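Local coordinates for periplasmic binding protein (Pseudomonas aeruginosa, PDB 2R79) that binds heme in the periplasm and probably delivers it to an inner-membrane transporter for uptake into the cell, at residues W5-A8 and L12-W15; S32-A37 and G245-D250; P42-Q47 and E53-L58; G82-T87 and G105-V110; E86-K91 and E98-K103. All blocks are in the same frame, centred on the assembly; numbering follows the deposited sequence.

In the fold
From the N terminus, interaction 1 closes a short loop between strand 5-7 and helix 10-18. Interaction 2 then opens, joining the loop after strand 25-28 to residues 245-250, and within this span of over 200 residues the other three contacts open and close. Interaction 3 folds the segment with the heme-ligating tyrosine back against helix 52-56. Interactions 4 and 5 share E86 and T87 and lay strand 85-87 and the loop after it along helix 94-108. Interaction 1 is central: it touches all four others, through E14 and R247, V6 and L58, W5 and L108, and L12 and L88. Interactions 2 and 3 stand about 21 Å apart, centre to centre.

Interaction 1 of 5, residues W5-A8 and L12-W15; sequences WVSA and LSEW
S7 and S13 meet hydroxyl to hydroxyl, and this is the tight part of the contact. OG of S7 lies 2.9 Å from OG of S13, a hydrogen bond between the two hydroxyls, and CB of S7 comes within 3.3 Å of the same S13 OG. The torsions bring the two groups together: OG of S7 is anti to its own backbone N (chi1 178°), which extends it from the strand toward the helix, whereas OG of S13 is turned back beside the S13 backbone N. S13 OG has a second partner in the hydroxyl of S32, so this buried oxygen is held from two residues at once. The elements joined are the first strand and the helix after it in the beta-alpha-beta unit made of strand 5-7, helix 10-18 and strand 25-28, and the CA atoms of S7 and S13 approach to 5.9 Å. Strand neighbours complete the surroundings, since the S7 side chain also touches L25 and I64 and that of S13 touches V28. The looser part is formed by L12. Its CB is 3.9 Å from S7 OG, and its CD2 reaches only to 3.8 Å from the carbonyl O of A8, an apolar methyl beside a polar atom. This side is nevertheless not open to solvent: A8 and L12 are both buried, and L12 packs onward against L88.

Interaction 2 of 5, residues S32-A37 and G245-D250; sequences SQHPQA and GPRLPD
At the junction between the loop that follows strand 25-28 and the turn leading into helix 248-259, the guanidinium of R247 lies flat on the imidazole ring of H34. The centres are 3.6 Å apart and the planes are inclined by only 13°, the evidence for a guanidinium-imidazole stack, nearly parallel. NH1 of R247 sits over the middle of the ring, 3.3 Å above its plane, while CG of H34 stands above the centre of the guanidinium. The nitrogen pairs are close without bonding: H34 ND1 to R247 NH2 and H34 NE2 to R247 NH1 both measure 3.4 Å, but face-on stacking gives the N-H groups no suitable angle. The R247 chain is bent at chi3 (-60°), which turns the guanidinium to present its face, and the two side chains cross at about a right angle. The backbones stay well apart, with 9.3 Å between the CA atoms of H34 and R247. R247 follows P246 in a type I beta turn from G245 to L248, closed by L248 N to G245 O at 3.2 Å. The turn lies against helix 10-18, where R247 NE forms a salt bridge with E14. NH1 pairs with D236 and NH2 bonds to T238, so all three nitrogens are engaged and the rotation of the group is fixed. A cation pressed on its face would probably disfavour protonation of H34, although the nearby carboxylates of E14 and D236, whose side chains also touch H34, would probably offset part of that effect.

Interaction 3 of 5, residues P42-Q47 and E53-L58; sequences PSVGYQ and EGVLAL. With HEM (protoporphyrin IX containing Fe), chain D.
V44 packs against V55 and L58, and P42 against L58; these apolar contacts carry the interface. CG1 of V44 does the touching for its residue, 3.8 Å from V55 CG1 and 4.1 Å from L58 CD1, and the V44 and V55 side chains cross at about a right angle. The other methyl of L58, CD2, reaches P42 CB at 3.9 Å, so the leucine fork divides between proline and valine. At G54 the chains come close, its CA lying 5.3 Å from that of V44.

Polar bonding is local: S43 OG accepts from G45 N at 3.2 Å, forming an ST turn just before the heme ligand. Metal coordination follows, with Y46 OH 2.3 Å from the heme iron. CG of Y46 is anti to the backbone N (chi1 -178°), and one ring face lies over heme atom C4A. The hydrogen bond from R48 NE to Y46 OH would probably favour a phenolate ligand.

V44 and L58 also touch V6 of strand 5-7, V55 rests on L78 of helix 72-80, and the backbones of P42 and V44 bond to V28 of strand 25-28, which places helix 52-56 beside the parallel sheet.

Interaction 4 of 5, residues G82-T87 and G105-V110; sequences GVRVET and GDWLGV
The indole of W107 receives two neighbours over one face: NH2 of R84 above the five-membered ring and CG of E86 above the six-membered ring. CZ of R84 is 4.5 Å from the five-membered centroid and 20° off the ring normal, which identifies a cation-pi contact. The guanidinium does not lie flat on the indole, since the two planes are 74° apart. NH2 of R84 comes 3.1 Å from W107 NE1, but both are donors and no bond joins them. CG of E86 stands 3.9 Å from the six-membered centroid, a CH-pi contact, and its OE1 approaches W107 CZ2 to 3.1 Å. At the edge of the guanidinium, in its plane, lies E86 OE2: the salt bridge from R84 NE measures 3.1 Å and is almost straight at 176°, although the donor meets the oxygen from above the carboxylate plane. R84 is extended along its chain and E86 is bent at chi2, so the two residues, two apart in the chain, converge on the indole. This pairing probably helps to keep the cation over the ring. W107 belongs to the last turn of helix 94-108, which ends in a Schellman motif at G109, where V110 N bonds to G105 O at 2.9 Å. W107 also touches W5 of strand 5-7, I62 of strand 62-65 and L88, so the end of helix 94-108 packs on the sheet next to 85-87, one of its two edge strands within the chain.

Interaction 5 of 5, residues E86-K91 and E98-K103; sequences ETLSAK and ESNLKK
The side-chain amide of N100 pairs with both the N-H and the C=O of S89, as a backbone partner would. N100 OD1 accepts from S89 N at 2.9 Å, nearly straight at 171°, and N100 ND2 donates to S89 O at 2.7 Å, at 164°. In each bond the donor lies in the carbonyl plane, on a lone pair, and S89 O is also in the amide plane of N100. Two bonds to one residue hold the amide flat and fix its flip. CG of N100 is anti to its carbonyl carbon (chi1 -73°), which turns the amide from the helix toward the loop. The fold element here is the connection from strand 85-87 to helix 94-108, on the edge of the parallel sheet; S89 also opens an ST turn in it, its OG accepting from K91 N at 3.2 Å. L88 packs closely beside the amide, with CB 3.1 Å from N100 OD1 and CD2 3.8 Å from N100 CB, and it touches L104 and W107 farther along the helix. K103 runs extended past this group, yet its NZ stops 4.2 Å from T87 O and 5.7 Å from E86 OE1, so any attraction to that carboxylate, which is paired with R84, is probably weak.

Interaction 1 of 5, residues W5-A8 and L12-W15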
# COMPACT_ATOMS: atom_id res chain seq x y z
N TRP A 5 16.55 -1.62 31.18
CA TRP A 5 17.22 -0.43 30.66
C TRP A 5 16.27 0.60 30.06
O TRP A 5 15.29 0.25 29.41
CB TRP A 5 18.20 -0.81 29.55
CG TRP A 5 19.35 -1.67 29.93
CD1 TRP A 5 19.31 -2.82 30.66
CD2 TRP A 5 20.71 -1.50 29.52
NE1 TRP A 5 20.57 -3.39 30.72
CE2 TRP A 5 21.44 -2.60 30.03
CE3 TRP A 5 21.38 -0.53 28.76
CZ2 TRP A 5 22.81 -2.75 29.80
CZ3 TRP A 5 22.74 -0.69 28.53
CH2 TRP A 5 23.45 -1.79 29.05
N VAL A 6 16.58 1.86 30.28
CA VAL A 6 15.83 2.95 29.69
C VAL A 6 16.92 3.70 28.94
O VAL A 6 17.98 3.99 29.50
CB VAL A 6 15.18 3.86 30.74
CG1 VAL A 6 14.76 5.18 30.11
CG2 VAL A 6 13.95 3.16 31.32
N SER A 7 16.69 3.99 27.66
CA SER A 7 17.70 4.66 26.87
C SER A 7 17.27 5.96 26.21
O SER A 7 16.20 6.04 25.59
CB SER A 7 18.22 3.69 25.80
OG SER A 7 19.19 4.32 24.98
N ALA A 8 18.13 6.97 26.35
CA ALA A 8 17.90 8.29 25.78
C ALA A 8 19.00 8.58 24.76
O ALA A 8 20.18 8.60 25.10
CB ALA A 8 17.92 9.34 26.87
N LEU A 12 22.35 5.40 20.72
CA LEU A 12 22.65 4.53 21.85
C LEU A 12 21.69 3.34 21.84
O LEU A 12 22.10 2.18 21.97
CB LEU A 12 22.50 5.30 23.16
CG LEU A 12 23.78 5.66 23.91
CD1 LEU A 12 24.76 6.33 22.96
CD2 LEU A 12 23.45 6.58 25.08
N SER A 13 20.40 3.63 21.67
CA SER A 13 19.37 2.60 21.63
C SER A 13 19.63 1.60 20.52
O SER A 13 19.46 0.39 20.71
CB SER A 13 17.99 3.24 21.44
OG SER A 13 17.66 4.06 22.54
N GLU A 14 20.03 2.10 19.35
CA GLU A 14 20.31 1.22 18.23
C GLU A 14 21.44 0.27 18.60
O GLU A 14 21.40 -0.91 18.24
CB GLU A 14 20.73 2.01 16.99
CG GLU A 14 19.67 2.91 16.42
CD GLU A 14 20.06 3.44 15.05
OE1 GLU A 14 20.17 2.63 14.11
OE2 GLU A 14 20.25 4.67 14.92
N TRP A 15 22.45 0.79 19.29
CA TRP A 15 23.58 -0.04 19.69
C TRP A 15 23.18 -1.13 20.66
O TRP A 15 23.61 -2.27 20.51
CB TRP A 15 24.70 0.82 20.28
CG TRP A 15 25.58 1.41 19.23
CD1 TRP A 15 25.86 2.74 19.04
CD2 TRP A 15 26.26 0.70 18.19
NE1 TRP A 15 26.68 2.89 17.95
CE2 TRP A 15 26.94 1.67 17.41
CE3 TRP A 15 26.37 -0.65 17.84
CZ2 TRP A 15 27.73 1.32 16.30
CZ3 TRP A 15 27.14 -1.00 16.74
CH2 TRP A 15 27.81 -0.02 15.98

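Interaction 2 of 5, residues S32-A37 and G245-D250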
# COMPACT_ATOMS: atom_id res chain seq x y z
N SER A 32 14.55 7.69 19.68
CA SER A 32 14.85 6.28 19.45
C SER A 32 13.74 5.66 18.61
O SER A 32 12.74 5.19 19.14
CB SER A 32 14.98 5.55 20.79
OG SER A 32 16.05 6.11 21.54
N GLN A 33 13.94 5.66 17.30
CA GLN A 33 12.95 5.15 16.37
C GLN A 33 13.44 3.98 15.53
O GLN A 33 12.77 3.57 14.58
CB GLN A 33 12.51 6.29 15.45
CG GLN A 33 11.79 7.42 16.18
CD GLN A 33 11.75 8.70 15.37
OE1 GLN A 33 11.60 8.67 14.15
NE2 GLN A 33 11.85 9.84 16.06
N HIS A 34 14.61 3.45 15.88
CA HIS A 34 15.17 2.34 15.14
C HIS A 34 15.85 1.36 16.08
O HIS A 34 16.65 1.76 16.91
CB HIS A 34 16.19 2.85 14.10
CG HIS A 34 15.59 3.78 13.09
ND1 HIS A 34 15.38 5.11 13.35
CD2 HIS A 34 15.09 3.55 11.86
CE1 HIS A 34 14.77 5.67 12.32
NE2 HIS A 34 14.58 4.74 11.40
N PRO A 35 15.51 0.07 15.97
CA PRO A 35 14.53 -0.42 15.00
C PRO A 35 13.10 0.05 15.27
O PRO A 35 12.78 0.55 16.35
CB PRO A 35 14.68 -1.94 15.09
CG PRO A 35 15.08 -2.14 16.52
CD PRO A 35 16.11 -1.05 16.71
N GLN A 36 12.25 -0.13 14.28
CA GLN A 36 10.85 0.25 14.33
C GLN A 36 10.14 -0.16 15.63
O GLN A 36 9.33 0.60 16.18
CB GLN A 36 10.15 -0.36 13.12
CG GLN A 36 8.73 0.08 12.88
CD GLN A 36 8.13 -0.64 11.68
OE1 GLN A 36 8.60 -0.48 10.55
NE2 GLN A 36 7.10 -1.44 11.93
N ALA A 37 10.44 -1.35 16.14
CA ALA A 37 9.82 -1.85 17.37
C ALA A 37 10.00 -0.94 18.58
O ALA A 37 9.15 -0.91 19.47
CB ALA A 37 10.34 -3.25 17.68
N GLY A 245 26.00 6.19 15.25
CA GLY A 245 25.16 5.00 15.28
C GLY A 245 25.47 3.94 14.24
O GLY A 245 26.17 4.22 13.26
N PRO A 246 24.94 2.72 14.41
CA PRO A 246 25.15 1.58 13.52
C PRO A 246 24.64 1.72 12.08
O PRO A 246 25.05 0.98 11.20
CB PRO A 246 24.47 0.43 14.26
CG PRO A 246 23.36 1.12 14.99
CD PRO A 246 24.02 2.37 15.51
N ARG A 247 23.75 2.68 11.84
CA ARG A 247 23.23 2.87 10.49
C ARG A 247 24.02 3.87 9.65
O ARG A 247 23.77 4.00 8.46
CB ARG A 247 21.76 3.32 10.55
CG ARG A 247 20.78 2.25 11.02
CD ARG A 247 19.36 2.81 11.04
NE ARG A 247 19.26 3.95 11.95
CZ ARG A 247 18.54 5.04 11.70
NH1 ARG A 247 17.84 5.14 10.58
NH2 ARG A 247 18.53 6.04 12.58
N LEU A 248 24.97 4.56 10.26
CA LEU A 248 25.76 5.54 9.52
C LEU A 248 26.47 4.96 8.30
O LEU A 248 26.51 5.60 7.25
CB LEU A 248 26.78 6.23 10.44
CG LEU A 248 26.13 7.26 11.37
CD1 LEU A 248 27.18 7.91 12.25
CD2 LEU A 248 25.40 8.32 10.54
N PRO A 249 27.04 3.75 8.42
CA PRO A 249 27.71 3.20 7.25
C PRO A 249 26.79 3.12 6.03
O PRO A 249 27.19 3.47 4.92
CB PRO A 249 28.18 1.83 7.73
CG PRO A 249 28.53 2.12 9.16
CD PRO A 249 27.32 2.94 9.62
N ASP A 250 25.55 2.67 6.23
CA ASP A 250 24.61 2.59 5.11
C ASP A 250 24.29 4.01 4.67
O ASP A 250 24.11 4.26 3.48
CB ASP A 250 23.33 1.87 5.51
CG ASP A 250 23.55 0.40 5.82
OD1 ASP A 250 24.13 -0.31 4.96
OD2 ASP A 250 23.15 -0.05 6.91

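Interaction 3 of 5, residues P42-Q47 and E53-L58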
# COMPACT_ATOMS: atom_id res chain seq x y z
N PRO A 42 7.33 1.97 25.99
CA PRO A 42 6.91 3.15 26.75
C PRO A 42 7.84 4.32 26.43
O PRO A 42 9.04 4.12 26.21
CB PRO A 42 7.05 2.69 28.20
CG PRO A 42 6.77 1.23 28.12
CD PRO A 42 7.52 0.81 26.88
N SER A 43 7.31 5.54 26.40
CA SER A 43 8.14 6.70 26.10
C SER A 43 8.47 7.54 27.32
O SER A 43 7.61 7.81 28.15
CB SER A 43 7.45 7.58 25.06
OG SER A 43 8.14 8.81 24.90
N VAL A 44 9.73 7.97 27.42
CA VAL A 44 10.17 8.80 28.53
C VAL A 44 10.34 10.25 28.10
O VAL A 44 10.91 11.05 28.83
CB VAL A 44 11.51 8.31 29.10
CG1 VAL A 44 11.31 6.99 29.82
CG2 VAL A 44 12.52 8.15 27.97
N GLY A 45 9.84 10.57 26.91
CA GLY A 45 9.93 11.92 26.39
C GLY A 45 11.18 12.20 25.58
O GLY A 45 11.93 11.28 25.23
N TYR A 46 11.42 13.47 25.26
CA TYR A 46 12.59 13.85 24.50
C TYR A 46 13.82 13.75 25.40
O TYR A 46 13.75 14.03 26.60
CB TYR A 46 12.43 15.28 23.97
CG TYR A 46 13.58 15.76 23.11
CD1 TYR A 46 14.07 14.98 22.07
CD2 TYR A 46 14.16 17.00 23.34
CE1 TYR A 46 15.11 15.42 21.26
CE2 TYR A 46 15.21 17.46 22.54
CZ TYR A 46 15.68 16.67 21.50
OH TYR A 46 16.72 17.11 20.72
N GLN A 47 14.95 13.36 24.82
CA GLN A 47 16.19 13.19 25.58
C GLN A 47 16.65 14.43 26.33
O GLN A 47 17.16 14.33 27.45
CB GLN A 47 17.31 12.72 24.65
CG GLN A 47 17.94 13.80 23.80
CD GLN A 47 19.20 13.33 23.11
OE1 GLN A 47 19.96 12.54 23.67
NE2 GLN A 47 19.44 13.82 21.90
N GLU A 53 9.25 11.35 36.51
CA GLU A 53 8.19 10.42 36.86
C GLU A 53 8.05 9.33 35.78
O GLU A 53 7.68 8.19 36.08
CB GLU A 53 6.87 11.18 37.03
CG GLU A 53 5.63 10.31 37.20
CD GLU A 53 4.35 11.13 37.34
OE1 GLU A 53 4.13 12.05 36.52
OE2 GLU A 53 3.57 10.85 38.28
N GLY A 54 8.35 9.69 34.54
CA GLY A 54 8.25 8.74 33.45
C GLY A 54 9.24 7.59 33.52
O GLY A 54 8.89 6.44 33.23
N VAL A 55 10.48 7.87 33.90
CA VAL A 55 11.49 6.82 33.98
C VAL A 55 11.30 5.99 35.24
O VAL A 55 11.42 4.76 35.20
CB VAL A 55 12.92 7.41 33.97
CG1 VAL A 55 13.06 8.43 32.84
CG2 VAL A 55 13.25 8.05 35.29
N LEU A 56 11.00 6.65 36.35
CA LEU A 56 10.80 5.96 37.63
C LEU A 56 9.70 4.92 37.54
O LEU A 56 9.79 3.85 38.13
CB LEU A 56 10.47 6.98 38.72
CG LEU A 56 11.62 7.92 39.06
CD1 LEU A 56 11.16 9.01 40.01
CD2 LEU A 56 12.77 7.11 39.66
N ALA A 57 8.66 5.25 36.77
CA ALA A 57 7.51 4.36 36.59
C ALA A 57 7.88 3.03 35.96
O ALA A 57 7.14 2.05 36.07
CB ALA A 57 6.47 5.06 35.73
N LEU A 58 9.03 3.00 35.30
CA LEU A 58 9.50 1.79 34.63
C LEU A 58 10.43 0.95 35.50
O LEU A 58 10.90 -0.10 35.07
CB LEU A 58 10.21 2.17 33.32
CG LEU A 58 9.34 2.85 32.26
CD1 LEU A 58 10.20 3.30 31.10
CD2 LEU A 58 8.27 1.88 31.79
CHA HEM D . 14.89 21.06 20.85
CHB HEM D . 12.79 17.00 19.02
CHC HEM D . 16.86 16.05 16.54
CHD HEM D . 18.99 20.02 18.41
C1A HEM D . 13.95 20.03 20.58
C2A HEM D . 12.57 19.98 21.06
C3A HEM D . 12.01 18.83 20.57
C4A HEM D . 13.01 18.19 19.75
CMA HEM D . 10.61 18.28 20.86
CAA HEM D . 11.82 20.99 21.93
CBA HEM D . 11.16 22.12 21.14
CGA HEM D . 12.17 23.08 20.54
O1A HEM D . 12.85 23.81 21.32
O2A HEM D . 12.30 23.12 19.30
C1B HEM D . 13.75 16.33 18.25
C2B HEM D . 13.51 15.11 17.49
C3B HEM D . 14.65 14.85 16.77
C4B HEM D . 15.59 15.90 17.12
CMB HEM D . 12.24 14.24 17.53
CAB HEM D . 14.90 13.77 15.93
CBB HEM D . 14.04 13.30 14.99
C1C HEM D . 17.79 17.05 16.85
C2C HEM D . 19.08 17.19 16.20
C3C HEM D . 19.67 18.32 16.67
C4C HEM D . 18.77 18.83 17.69
CMC HEM D . 19.70 16.23 15.19
CAC HEM D . 20.78 18.95 16.11
CBC HEM D . 22.03 18.89 16.64
C1D HEM D . 18.07 20.62 19.26
C2D HEM D . 18.31 21.88 19.91
C3D HEM D . 17.20 22.17 20.63
C4D HEM D . 16.22 21.11 20.37
CMD HEM D . 19.58 22.73 19.84
CAD HEM D . 17.15 23.35 21.60
CBD HEM D . 17.04 23.00 23.08
CGD HEM D . 18.27 22.29 23.64
O1D HEM D . 18.28 22.00 24.86
O2D HEM D . 19.23 22.03 22.88
NA HEM D . 14.22 18.90 19.80
NB HEM D . 15.05 16.78 18.06
NC HEM D . 17.60 18.06 17.78
ND HEM D . 16.79 20.13 19.55
FE HEM D . 15.97 18.38 18.95

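Interaction 4 of 5, residues G82-T87 and G105-V110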
# COMPACT_ATOMS: atom_id res chain seq x y z
N GLY A 82 17.86 6.53 43.49
CA GLY A 82 18.47 5.22 43.39
C GLY A 82 18.71 4.71 41.98
O GLY A 82 19.27 3.62 41.80
N VAL A 83 18.29 5.48 40.98
CA VAL A 83 18.47 5.07 39.59
C VAL A 83 19.93 5.20 39.13
O VAL A 83 20.56 6.24 39.30
CB VAL A 83 17.59 5.91 38.62
CG1 VAL A 83 17.82 5.46 37.19
CG2 VAL A 83 16.12 5.78 39.00
N ARG A 84 20.46 4.13 38.55
CA ARG A 84 21.83 4.14 38.06
C ARG A 84 21.87 4.89 36.72
O ARG A 84 21.36 4.41 35.71
CB ARG A 84 22.32 2.71 37.86
CG ARG A 84 23.70 2.61 37.26
CD ARG A 84 24.08 1.16 37.01
NE ARG A 84 25.36 1.04 36.32
CZ ARG A 84 25.92 -0.12 35.99
NH1 ARG A 84 25.30 -1.25 36.28
NH2 ARG A 84 27.08 -0.14 35.36
N VAL A 85 22.48 6.08 36.74
CA VAL A 85 22.57 6.90 35.53
C VAL A 85 23.97 6.89 34.92
O VAL A 85 24.93 7.32 35.54
CB VAL A 85 22.18 8.36 35.83
CG1 VAL A 85 22.41 9.23 34.60
CG2 VAL A 85 20.74 8.43 36.26
N GLU A 86 24.06 6.39 33.69
CA GLU A 86 25.33 6.32 32.98
C GLU A 86 25.35 7.35 31.86
O GLU A 86 24.35 7.56 31.18
CB GLU A 86 25.54 4.93 32.38
CG GLU A 86 25.67 3.81 33.38
CD GLU A 86 26.89 3.94 34.26
OE1 GLU A 86 27.98 4.25 33.73
OE2 GLU A 86 26.77 3.73 35.49
N THR A 87 26.50 7.98 31.65
CA THR A 87 26.62 8.97 30.59
C THR A 87 27.69 8.55 29.60
O THR A 87 28.87 8.49 29.94
CB THR A 87 26.97 10.35 31.15
OG1 THR A 87 25.92 10.80 32.03
CG2 THR A 87 27.14 11.36 30.02
N GLY A 105 29.00 -3.12 25.96
CA GLY A 105 29.34 -4.53 25.92
C GLY A 105 29.44 -5.11 27.32
O GLY A 105 28.89 -6.18 27.60
N ASP A 106 30.12 -4.39 28.21
CA ASP A 106 30.30 -4.86 29.58
C ASP A 106 29.00 -4.91 30.37
O ASP A 106 28.71 -5.92 31.01
CB ASP A 106 31.32 -3.99 30.32
CG ASP A 106 32.74 -4.20 29.83
OD1 ASP A 106 33.03 -5.28 29.26
OD2 ASP A 106 33.59 -3.30 30.04
N TRP A 107 28.21 -3.84 30.35
CA TRP A 107 26.96 -3.84 31.10
C TRP A 107 25.95 -4.83 30.54
O TRP A 107 24.99 -5.21 31.21
CB TRP A 107 26.33 -2.44 31.13
CG TRP A 107 27.24 -1.36 31.63
CD1 TRP A 107 28.19 -1.46 32.60
CD2 TRP A 107 27.27 0.00 31.17
NE1 TRP A 107 28.82 -0.25 32.78
CE2 TRP A 107 28.28 0.66 31.92
CE3 TRP A 107 26.56 0.73 30.21
CZ2 TRP A 107 28.59 2.02 31.73
CZ3 TRP A 107 26.86 2.08 30.02
CH2 TRP A 107 27.87 2.71 30.78
N LEU A 108 26.17 -5.27 29.30
CA LEU A 108 25.27 -6.21 28.63
C LEU A 108 25.78 -7.64 28.74
O LEU A 108 25.05 -8.60 28.49
CB LEU A 108 25.14 -5.81 27.15
CG LEU A 108 23.80 -5.45 26.50
CD1 LEU A 108 22.77 -4.95 27.49
CD2 LEU A 108 24.09 -4.40 25.43
N GLY A 109 27.05 -7.78 29.10
CA GLY A 109 27.65 -9.10 29.24
C GLY A 109 28.08 -9.74 27.94
O GLY A 109 28.17 -10.96 27.85
N VAL A 110 28.36 -8.93 26.92
CA VAL A 110 28.81 -9.47 25.63
C VAL A 110 30.00 -8.69 25.09
O VAL A 110 29.98 -8.19 23.97
CB VAL A 110 27.66 -9.44 24.59
CG1 VAL A 110 26.62 -10.50 24.93
CG2 VAL A 110 27.02 -8.07 24.57

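Interaction 5 of 5, residues E86-K91 and E98-K103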
# COMPACT_ATOMS: atom_id res chain seq x y z
N GLU A 86 24.06 6.39 33.69
CA GLU A 86 25.33 6.32 32.98
C GLU A 86 25.35 7.35 31.86
O GLU A 86 24.35 7.56 31.18
CB GLU A 86 25.54 4.93 32.38
CG GLU A 86 25.67 3.81 33.38
CD GLU A 86 26.89 3.94 34.26
OE1 GLU A 86 27.98 4.25 33.73
OE2 GLU A 86 26.77 3.73 35.49
N THR A 87 26.50 7.98 31.65
CA THR A 87 26.62 8.97 30.59
C THR A 87 27.69 8.55 29.60
O THR A 87 28.87 8.49 29.94
CB THR A 87 26.97 10.35 31.15
OG1 THR A 87 25.92 10.80 32.03
CG2 THR A 87 27.14 11.36 30.02
N LEU A 88 27.27 8.25 28.38
CA LEU A 88 28.20 7.86 27.34
C LEU A 88 28.55 9.11 26.56
O LEU A 88 28.07 10.20 26.87
CB LEU A 88 27.60 6.79 26.43
CG LEU A 88 27.66 5.39 27.03
CD1 LEU A 88 26.81 5.32 28.29
CD2 LEU A 88 27.17 4.38 26.02
N SER A 89 29.39 8.96 25.53
CA SER A 89 29.82 10.10 24.74
C SER A 89 29.10 10.27 23.40
O SER A 89 28.92 9.31 22.65
CB SER A 89 31.32 10.01 24.49
OG SER A 89 31.77 11.07 23.67
N ALA A 90 28.70 11.51 23.11
CA ALA A 90 28.02 11.81 21.86
C ALA A 90 29.01 12.41 20.86
O ALA A 90 28.64 12.76 19.74
CB ALA A 90 26.87 12.79 22.10
N LYS A 91 30.26 12.54 21.27
CA LYS A 91 31.28 13.11 20.39
C LYS A 91 31.40 12.35 19.07
O LYS A 91 31.40 11.12 19.04
CB LYS A 91 32.63 13.16 21.11
CG LYS A 91 32.61 14.10 22.30
CD LYS A 91 33.96 14.15 23.00
CE LYS A 91 33.90 15.04 24.24
NZ LYS A 91 35.18 15.02 25.01
N GLU A 98 34.13 3.65 20.08
CA GLU A 98 34.83 2.50 20.65
C GLU A 98 34.76 2.47 22.17
O GLU A 98 34.84 1.40 22.77
CB GLU A 98 36.29 2.51 20.18
CG GLU A 98 36.42 2.22 18.70
CD GLU A 98 37.80 2.57 18.14
OE1 GLU A 98 38.81 2.20 18.78
OE2 GLU A 98 37.86 3.19 17.06
N SER A 99 34.61 3.63 22.79
CA SER A 99 34.51 3.70 24.24
C SER A 99 33.08 3.39 24.67
O SER A 99 32.85 2.77 25.70
CB SER A 99 34.92 5.08 24.73
OG SER A 99 34.60 5.23 26.10
N ASN A 100 32.11 3.85 23.88
CA ASN A 100 30.72 3.59 24.20
C ASN A 100 30.44 2.09 24.05
O ASN A 100 29.80 1.47 24.89
CB ASN A 100 29.79 4.38 23.28
CG ASN A 100 29.75 5.86 23.60
OD1 ASN A 100 30.14 6.28 24.69
ND2 ASN A 100 29.25 6.65 22.66
N LEU A 101 30.94 1.51 22.96
CA LEU A 101 30.73 0.09 22.73
C LEU A 101 31.36 -0.75 23.83
O LEU A 101 30.79 -1.76 24.25
CB LEU A 101 31.30 -0.32 21.37
CG LEU A 101 30.58 0.23 20.15
CD1 LEU A 101 31.22 -0.34 18.90
CD2 LEU A 101 29.11 -0.13 20.20
N LYS A 102 32.53 -0.33 24.30
CA LYS A 102 33.23 -1.03 25.36
C LYS A 102 32.33 -1.13 26.59
O LYS A 102 32.16 -2.20 27.16
CB LYS A 102 34.52 -0.28 25.72
CG LYS A 102 35.24 -0.80 26.95
CD LYS A 102 35.76 -2.21 26.75
CE LYS A 102 36.51 -2.71 27.98
NZ LYS A 102 37.01 -4.10 27.81
N LYS A 103 31.75 -0.00 26.99
CA LYS A 103 30.88 0.03 28.16
C LYS A 103 29.60 -0.77 27.95
O LYS A 103 29.25 -1.62 28.77
CB LYS A 103 30.53 1.47 28.52
CG LYS A 103 31.73 2.32 28.88
CD LYS A 103 31.31 3.72 29.29
CE LYS A 103 32.53 4.56 29.64
NZ LYS A 103 32.16 5.90 30.17